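Local coordinates for protein leucine aminopeptidase 2, chloroplastic (Streptomyces sp. BC16019, PDB 5LHJ) that takes part in bottromycin maturation as a manganese-binding M17 metallopeptidase that probably removes N-terminal amino acids from peptides, at residues V259-T264 and A372-A377; A289-A294 and G309-A314; G346-A351 and R431-H436. One frame throughout, in Å; residues are numbered along the deposited sequence.

Interaction 1. Residues V259-T264 and A372-A377; sequences VGKGVT and ATLTSA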
loop_
_atom_site.group_PDB
_atom_site.type_symbol
_atom_site.label_atom_id
_atom_site.label_comp_id
_atom_site.label_asym_id
_atom_site.label_seq_id
_atom_site.Cartn_x
_atom_site.Cartn_y
_atom_site.Cartn_z
ATOM N N VAL A 259 9.584 35.936 -8.393
ATOM C CA VAL A 259 9.034 35.382 -7.167
ATOM C C VAL A 259 9.594 33.974 -7.011
ATOM O O VAL A 259 9.412 33.153 -7.905
ATOM C CB VAL A 259 7.490 35.327 -7.210
ATOM C CG1 VAL A 259 6.936 34.672 -5.950
ATOM C CG2 VAL A 259 6.919 36.726 -7.388
ATOM N N GLY A 260 10.255 33.690 -5.885
ATOM C CA GLY A 260 10.877 32.378 -5.664
ATOM C C GLY A 260 10.390 31.682 -4.408
ATOM O O GLY A 260 10.487 32.251 -3.319
ATOM N N LYS A 261 9.884 30.454 -4.549
ATOM C CA LYS A 261 9.394 29.664 -3.410
ATOM C C LYS A 261 10.539 29.209 -2.505
ATOM O O LYS A 261 11.416 28.474 -2.949
ATOM C CB LYS A 261 8.600 28.437 -3.893
ATOM C CG LYS A 261 8.126 27.471 -2.798
ATOM C CD LYS A 261 7.661 26.134 -3.388
ATOM C CE LYS A 261 7.607 25.069 -2.311
ATOM N NZ LYS A 261 7.109 23.780 -2.816
ATOM N N GLY A 262 10.511 29.644 -1.240
ATOM C CA GLY A 262 11.564 29.321 -0.281
ATOM C C GLY A 262 11.147 28.469 0.905
ATOM O O GLY A 262 11.410 28.838 2.053
ATOM N N VAL A 263 10.558 27.302 0.650
ATOM C CA VAL A 263 10.223 26.396 1.751
ATOM C C VAL A 263 11.491 25.614 2.087
ATOM O O VAL A 263 11.897 24.734 1.348
ATOM C CB VAL A 263 9.013 25.483 1.437
ATOM C CG1 VAL A 263 8.726 24.544 2.607
ATOM C CG2 VAL A 263 7.793 26.343 1.155
ATOM N N THR A 264 12.121 25.971 3.200
ATOM C CA THR A 264 13.416 25.426 3.572
ATOM C C THR A 264 13.369 23.982 4.064
ATOM O O THR A 264 14.360 23.262 3.953
ATOM C CB THR A 264 14.126 26.314 4.608
ATOM O OG1 THR A 264 13.338 26.404 5.803
ATOM C CG2 THR A 264 14.333 27.719 4.023
ATOM N N ALA A 372 9.424 27.885 -8.834
ATOM C CA ALA A 372 9.036 27.085 -7.684
ATOM C C ALA A 372 9.182 25.603 -7.941
ATOM O O ALA A 372 8.893 25.123 -9.035
ATOM C CB ALA A 372 7.601 27.420 -7.289
ATOM N N THR A 373 9.660 24.879 -6.932
ATOM C CA THR A 373 9.609 23.410 -6.919
ATOM C C THR A 373 8.206 23.032 -6.440
ATOM O O THR A 373 7.982 22.747 -5.254
ATOM C CB THR A 373 10.697 22.834 -6.006
ATOM O OG1 THR A 373 10.626 23.466 -4.719
ATOM C CG2 THR A 373 12.079 23.094 -6.610
ATOM N N LEU A 374 7.246 23.056 -7.357
ATOM C CA LEU A 374 5.849 23.127 -6.951
ATOM C C LEU A 374 5.137 21.786 -6.902
ATOM O O LEU A 374 4.524 21.484 -5.886
ATOM C CB LEU A 374 5.074 24.138 -7.812
ATOM C CG LEU A 374 3.843 24.769 -7.153
ATOM C CD1 LEU A 374 4.222 25.559 -5.903
ATOM C CD2 LEU A 374 3.112 25.649 -8.139
ATOM N N THR A 375 5.219 20.981 -7.963
ATOM C CA THR A 375 4.378 19.779 -8.058
ATOM C C THR A 375 5.149 18.544 -8.449
ATOM O O THR A 375 6.055 18.621 -9.273
ATOM C CB THR A 375 3.226 19.952 -9.070
ATOM O OG1 THR A 375 3.742 20.048 -10.413
ATOM C CG2 THR A 375 2.416 21.176 -8.727
ATOM N N SER A 376 4.750 17.410 -7.890
ATOM C CA SER A 376 5.361 16.129 -8.224
ATOM C C SER A 376 4.750 15.530 -9.484
ATOM O O SER A 376 5.380 14.694 -10.122
ATOM C CB SER A 376 5.222 15.159 -7.060
ATOM O OG SER A 376 3.849 14.983 -6.728
ATOM N N ALA A 377 3.547 15.967 -9.858
ATOM C CA ALA A 377 2.823 15.387 -10.991
ATOM C C ALA A 377 3.557 15.640 -12.305
ATOM O O ALA A 377 3.528 14.776 -13.182
ATOM C CB ALA A 377 1.404 15.928 -11.052
HETATM O O HOH W 1 11.118 26.152 -4.623
#

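Interaction 2. Residues A289-A294 and G309-A314; sequences AAVVAA and GHLPLA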
loop_
_atom_site.group_PDB
_atom_site.type_symbol
_atom_site.label_atom_id
_atom_site.label_comp_id
_atom_site.label_asym_id
_atom_site.label_seq_id
_atom_site.Cartn_x
_atom_site.Cartn_y
_atom_site.Cartn_z
ATOM N N ALA A 289 16.292 29.832 -4.224
ATOM C CA ALA A 289 17.726 29.758 -4.505
ATOM C C ALA A 289 18.057 30.276 -5.907
ATOM O O ALA A 289 19.038 31.011 -6.084
ATOM C CB ALA A 289 18.253 28.336 -4.349
ATOM N N ALA A 290 17.261 29.885 -6.892
ATOM C CA ALA A 290 17.489 30.300 -8.275
ATOM C C ALA A 290 17.309 31.810 -8.448
ATOM O O ALA A 290 18.120 32.472 -9.122
ATOM C CB ALA A 290 16.573 29.549 -9.231
ATOM N N VAL A 291 16.280 32.350 -7.811
ATOM C CA VAL A 291 15.985 33.782 -7.879
ATOM C C VAL A 291 17.080 34.603 -7.200
ATOM O O VAL A 291 17.568 35.591 -7.778
ATOM C CB VAL A 291 14.587 34.107 -7.303
ATOM C CG1 VAL A 291 14.361 35.618 -7.147
ATOM C CG2 VAL A 291 13.497 33.521 -8.197
ATOM N N VAL A 292 17.479 34.192 -5.997
ATOM C CA VAL A 292 18.546 34.896 -5.273
ATOM C C VAL A 292 19.841 34.897 -6.097
ATOM O O VAL A 292 20.497 35.938 -6.250
ATOM C CB VAL A 292 18.786 34.271 -3.882
ATOM C CG1 VAL A 292 20.060 34.798 -3.232
ATOM C CG2 VAL A 292 17.576 34.512 -2.976
ATOM N N ALA A 293 20.203 33.731 -6.617
ATOM C CA ALA A 293 21.437 33.587 -7.367
ATOM C C ALA A 293 21.424 34.436 -8.646
ATOM O O ALA A 293 22.419 35.124 -8.934
ATOM C CB ALA A 293 21.715 32.119 -7.687
ATOM N N ALA A 294 20.317 34.412 -9.383
ATOM C CA ALA A 294 20.181 35.249 -10.584
ATOM C C ALA A 294 20.355 36.731 -10.231
ATOM O O ALA A 294 21.107 37.444 -10.916
ATOM C CB ALA A 294 18.850 35.024 -11.274
ATOM N N GLY A 309 13.350 40.821 -6.581
ATOM C CA GLY A 309 13.086 39.480 -6.054
ATOM C C GLY A 309 12.141 39.525 -4.865
ATOM O O GLY A 309 12.247 40.428 -4.022
ATOM N N HIS A 310 11.221 38.564 -4.803
ATOM C CA HIS A 310 10.206 38.456 -3.759
ATOM C C HIS A 310 10.284 37.024 -3.240
ATOM O O HIS A 310 10.037 36.081 -4.004
ATOM C CB HIS A 310 8.802 38.714 -4.327
ATOM C CG HIS A 310 8.673 39.973 -5.134
ATOM N ND1 HIS A 310 8.183 41.147 -4.606
ATOM C CD2 HIS A 310 8.912 40.224 -6.441
ATOM C CE1 HIS A 310 8.145 42.073 -5.547
ATOM N NE2 HIS A 310 8.571 41.534 -6.674
ATOM N N LEU A 311 10.666 36.859 -1.972
ATOM C CA LEU A 311 11.117 35.562 -1.441
ATOM C C LEU A 311 10.442 35.187 -0.107
ATOM O O LEU A 311 10.920 35.554 0.966
ATOM C CB LEU A 311 12.644 35.568 -1.276
ATOM C CG LEU A 311 13.404 35.902 -2.578
ATOM C CD1 LEU A 311 14.736 36.554 -2.313
ATOM C CD2 LEU A 311 13.528 34.673 -3.465
ATOM N N PRO A 312 9.323 34.436 -0.169
ATOM C CA PRO A 312 8.702 33.900 1.046
ATOM C C PRO A 312 9.426 32.646 1.539
ATOM O O PRO A 312 9.623 31.693 0.759
ATOM C CB PRO A 312 7.282 33.575 0.587
ATOM C CG PRO A 312 7.431 33.223 -0.862
ATOM C CD PRO A 312 8.548 34.097 -1.378
ATOM N N LEU A 313 9.814 32.659 2.815
ATOM C CA LEU A 313 10.635 31.613 3.423
ATOM C C LEU A 313 9.918 31.011 4.626
ATOM O O LEU A 313 9.485 31.739 5.510
ATOM C CB LEU A 313 11.986 32.195 3.862
ATOM C CG LEU A 313 12.718 33.131 2.901
ATOM C CD1 LEU A 313 14.047 33.564 3.505
ATOM C CD2 LEU A 313 12.987 32.476 1.562
ATOM N N ALA A 314 9.800 29.688 4.664
ATOM C CA ALA A 314 9.112 29.005 5.771
ATOM C C ALA A 314 9.446 27.527 5.810
ATOM O O ALA A 314 9.979 26.984 4.847
ATOM C CB ALA A 314 7.602 29.192 5.651
#

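Interaction 3. Residues G346-A351 and R431-H436; sequences GRVVLA and RVNCSH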
loop_
_atom_site.group_PDB
_atom_site.type_symbol
_atom_site.label_atom_id
_atom_site.label_comp_id
_atom_site.label_asym_id
_atom_site.label_seq_id
_atom_site.Cartn_x
_atom_site.Cartn_y
_atom_site.Cartn_z
ATOM N N GLY A 346 3.005 25.122 -1.201
ATOM C CA GLY A 346 3.739 26.082 -2.016
ATOM C C GLY A 346 2.852 27.101 -2.716
ATOM O O GLY A 346 3.127 28.311 -2.692
ATOM N N ARG A 347 1.773 26.623 -3.341
ATOM C CA ARG A 347 0.895 27.527 -4.076
ATOM C C ARG A 347 0.201 28.524 -3.135
ATOM O O ARG A 347 -0.022 29.679 -3.495
ATOM C CB ARG A 347 -0.114 26.748 -4.934
ATOM C CG ARG A 347 -1.208 25.999 -4.178
ATOM C CD ARG A 347 -1.868 24.965 -5.087
ATOM N NE ARG A 347 -0.942 23.880 -5.375
ATOM C CZ ARG A 347 -1.187 22.809 -6.135
ATOM N NH1 ARG A 347 -2.354 22.632 -6.748
ATOM N NH2 ARG A 347 -0.235 21.907 -6.278
ATOM N N VAL A 348 -0.092 28.072 -1.923
ATOM C CA VAL A 348 -0.749 28.885 -0.897
ATOM C C VAL A 348 0.195 29.997 -0.398
ATOM O O VAL A 348 -0.233 31.124 -0.200
ATOM C CB VAL A 348 -1.255 27.983 0.269
ATOM C CG1 VAL A 348 -1.809 28.802 1.427
ATOM C CG2 VAL A 348 -2.297 26.997 -0.236
ATOM N N VAL A 349 1.467 29.667 -0.226
ATOM C CA VAL A 349 2.495 30.633 0.159
ATOM C C VAL A 349 2.719 31.682 -0.959
ATOM O O VAL A 349 2.795 32.889 -0.699
ATOM C CB VAL A 349 3.818 29.911 0.500
ATOM C CG1 VAL A 349 4.947 30.895 0.683
ATOM C CG2 VAL A 349 3.667 29.036 1.748
ATOM N N LEU A 350 2.834 31.221 -2.198
ATOM C CA LEU A 350 3.082 32.102 -3.333
ATOM C C LEU A 350 1.937 33.070 -3.633
ATOM O O LEU A 350 2.192 34.173 -4.111
ATOM C CB LEU A 350 3.380 31.284 -4.593
ATOM C CG LEU A 350 4.675 30.465 -4.586
ATOM C CD1 LEU A 350 4.724 29.482 -5.760
ATOM C CD2 LEU A 350 5.856 31.387 -4.612
ATOM N N ALA A 351 0.694 32.648 -3.375
ATOM C CA ALA A 351 -0.511 33.413 -3.748
ATOM C C ALA A 351 -0.428 34.886 -3.365
ATOM O O ALA A 351 -0.502 35.777 -4.217
ATOM C CB ALA A 351 -1.744 32.779 -3.120
ATOM N N ARG A 431 -11.588 28.636 -3.858
ATOM C CA ARG A 431 -10.836 27.585 -4.521
ATOM C C ARG A 431 -10.279 26.614 -3.498
ATOM O O ARG A 431 -10.239 26.922 -2.293
ATOM C CB ARG A 431 -9.666 28.185 -5.297
ATOM C CG ARG A 431 -8.694 28.929 -4.395
ATOM C CD ARG A 431 -7.623 29.632 -5.181
ATOM N NE ARG A 431 -8.022 30.886 -5.804
ATOM C CZ ARG A 431 -8.254 32.042 -5.181
ATOM N NH1 ARG A 431 -8.227 32.147 -3.856
ATOM N NH2 ARG A 431 -8.526 33.113 -5.906
ATOM N N VAL A 432 -9.824 25.471 -3.994
ATOM C CA VAL A 432 -9.050 24.508 -3.192
ATOM C C VAL A 432 -7.574 24.552 -3.574
ATOM O O VAL A 432 -7.234 24.966 -4.683
ATOM C CB VAL A 432 -9.536 23.050 -3.356
ATOM C CG1 VAL A 432 -10.972 22.914 -2.895
ATOM C CG2 VAL A 432 -9.361 22.527 -4.796
ATOM N N ASN A 433 -6.714 24.093 -2.665
ATOM C CA ASN A 433 -5.297 23.879 -2.997
ATOM C C ASN A 433 -4.975 22.479 -3.484
ATOM O O ASN A 433 -3.815 22.218 -3.811
ATOM C CB ASN A 433 -4.364 24.287 -1.846
ATOM C CG ASN A 433 -4.306 23.267 -0.721
ATOM O OD1 ASN A 433 -5.262 22.543 -0.455
ATOM N ND2 ASN A 433 -3.158 23.212 -0.053
ATOM N N CYS A 434 -5.969 21.583 -3.538
ATOM C CA CYS A 434 -5.762 20.217 -4.026
ATOM C C CYS A 434 -7.084 19.597 -4.439
ATOM O O CYS A 434 -8.034 19.564 -3.639
ATOM C CB CYS A 434 -5.128 19.359 -2.938
ATOM S SG CYS A 434 -4.736 17.662 -3.439
ATOM N N SER A 435 -7.153 19.114 -5.677
ATOM C CA SER A 435 -8.375 18.468 -6.190
ATOM C C SER A 435 -8.445 16.978 -5.914
ATOM O O SER A 435 -9.512 16.363 -6.104
ATOM C CB SER A 435 -8.475 18.660 -7.705
ATOM O OG SER A 435 -7.433 17.963 -8.349
ATOM N N HIS A 436 -7.313 16.378 -5.543
ATOM C CA HIS A 436 -7.166 14.928 -5.457
ATOM C C HIS A 436 -7.452 14.233 -6.792
ATOM O O HIS A 436 -7.770 13.044 -6.811
ATOM C CB HIS A 436 -8.043 14.322 -4.345
ATOM C CG HIS A 436 -7.857 14.976 -3.015
ATOM N ND1 HIS A 436 -8.744 15.900 -2.512
ATOM C CD2 HIS A 436 -6.885 14.842 -2.087
ATOM C CE1 HIS A 436 -8.326 16.311 -1.329
ATOM N NE2 HIS A 436 -7.192 15.693 -1.054
HETATM O O HOH W 2 -5.172 23.702 -6.513
#

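Interaction 1. Residues V259-T264 and A372-A377
K261 NZ is gripped at the centre of this contact: it donates a hydrogen bond to T373 O at 2.8 Å and makes a salt bridge with D284, while E345 lies farther off as a long, weak ion partner. NZ comes in from above the T373 carbonyl plane, 36° out of it. A fully extended chain carries it there: with CG opposite the backbone N (chi1 175°) and the later torsions all near 180°, the methylenes reach past A372 and cross the T373 side chain at about a right angle. On the way K261 CB packs on A372 CB at 3.7 Å, and K261 CD passes L374 CD1 at 4.3 Å.

The backbones meet through water. Water 1 donates to K261 O (2.9 Å) and accepts from T373 N (3.0 Å), bridging the two segments where strand 367-372 ends beside the break in strand 255-263 at K261. T373 is the centre of an inverse gamma turn, and its OG1 is hydrogen-bonded to D284.

K261, D284 and E345 are manganese ligands of this enzyme, although this chain carries no metal in the model. The T373 carbonyl is therefore likely to steady the end of a metal-binding lysine, and D284 OD1, meeting both K261 NZ and T373 OG1, is held from both segments.

Interaction 2. Residues A289-A294 and G309-A314
L311 reaches from the sheet to the helix above it. Its CB already points toward segment 289-294; chi1 of -56° sets CG beside the backbone N, and chi2 of 152° spreads the two methyls over consecutive valines. L311 CD1 presses on V292 CG2 at 3.6 Å, the closest approach between the segments, the two side chains crossing at about a right angle. CD2 meets mainly the other valine: L311 CD2 is 3.9 Å from V291 CG1 and 4.0 Å from V291 CB, the two side chains running alongside one another and pointing opposite ways, and it also brushes V292 CG2. V291 CG1 reaches down to the bare backbone of the strand, 4.2 Å from G309 CA. A CB on G309 would lie only about 3.5 Å from that methyl, which is probably why the valine can come so near.

The axes of helix and strand pass 8.9 Å apart with their directions 147° from each other. This is the return half of a beta-alpha-beta crossover: strand 255-263 leads through helix 286-301 into its parallel neighbour 306-316. V292 also touches I200 and L203 of helix 193-207, while H310 and P312 face helix 345-358 across the sheet.

Only methyl, methine and alpha carbons meet here, all buried, so the helix is held on the sheet by close apolar fit, without directional bonding.

Interaction 3. Residues G346-A351 and R431-H436
N433 is the residue of segment 431-436 that meets helix 345-358, touching R347 with its backbone O and V348 with its CB. N433 O sits over one face of the R347 guanidinium, 3.3 Å from R347 NH1, but the angle is too poor for a hydrogen bond; the carbonyl rests on the flat group, and R347 CD lies 3.6 Å from the same N433 O. Lower down, V348 CG2 packs on N433 CB at 3.8 Å and lies 3.9 Å from N433 ND2. A bend in the arginine chain at chi3 (69°) lays the guanidinium over N433 O. Its plane and that of the asparagine amide are 73° apart.

Water 2 lies in the guanidinium plane at its edge, accepting from R347 NH1 and donating to V432 O, both at 3.0 Å. The main polar partner of the arginine is D440, in a salt bridge at NH1 with the start of helix 440-449. N433 is pinned in turn: its OD1 accepts from T340 N, its ND2 donates to H341 O, and N344 ND2 bonds to its backbone O. With an alanine in place of R347, D440 would probably lose its charged mate and water 2 a donor, and N433 O would be left to its bond from N344.

N344 lies between D343 and E345, both manganese ligands of this enzyme, so N433, through N344, is linked to the part of the chain that carries them. The positive charge probably favours the carbonyl over the guanidinium face while NH1 serves water 2 and D440, and the loop is tied to the segment bearing the metal ligands.

Following the chain from the N terminus, 259-264 comes first and waits until 372-377 to close interaction 1. Within that long excursion interaction 2 opens and shuts, 289-294 meeting 309-314 over a short span, the rest of the helix and the start of the strand. Segment 346-351 then begins interaction 3 before interaction 1 has closed, and 431-436 completes it afterwards, so these two cross while interactions 2 and 3 run in series. Neighbouring strands 255-263 and 306-316 join interactions 1 and 2, with G260 N bonded to H310 O. Helix 345-358 meets both: R347 packs against L374 and T375, V349 against P312. Together they bind the central sheet, helices on its two faces and an outer loop.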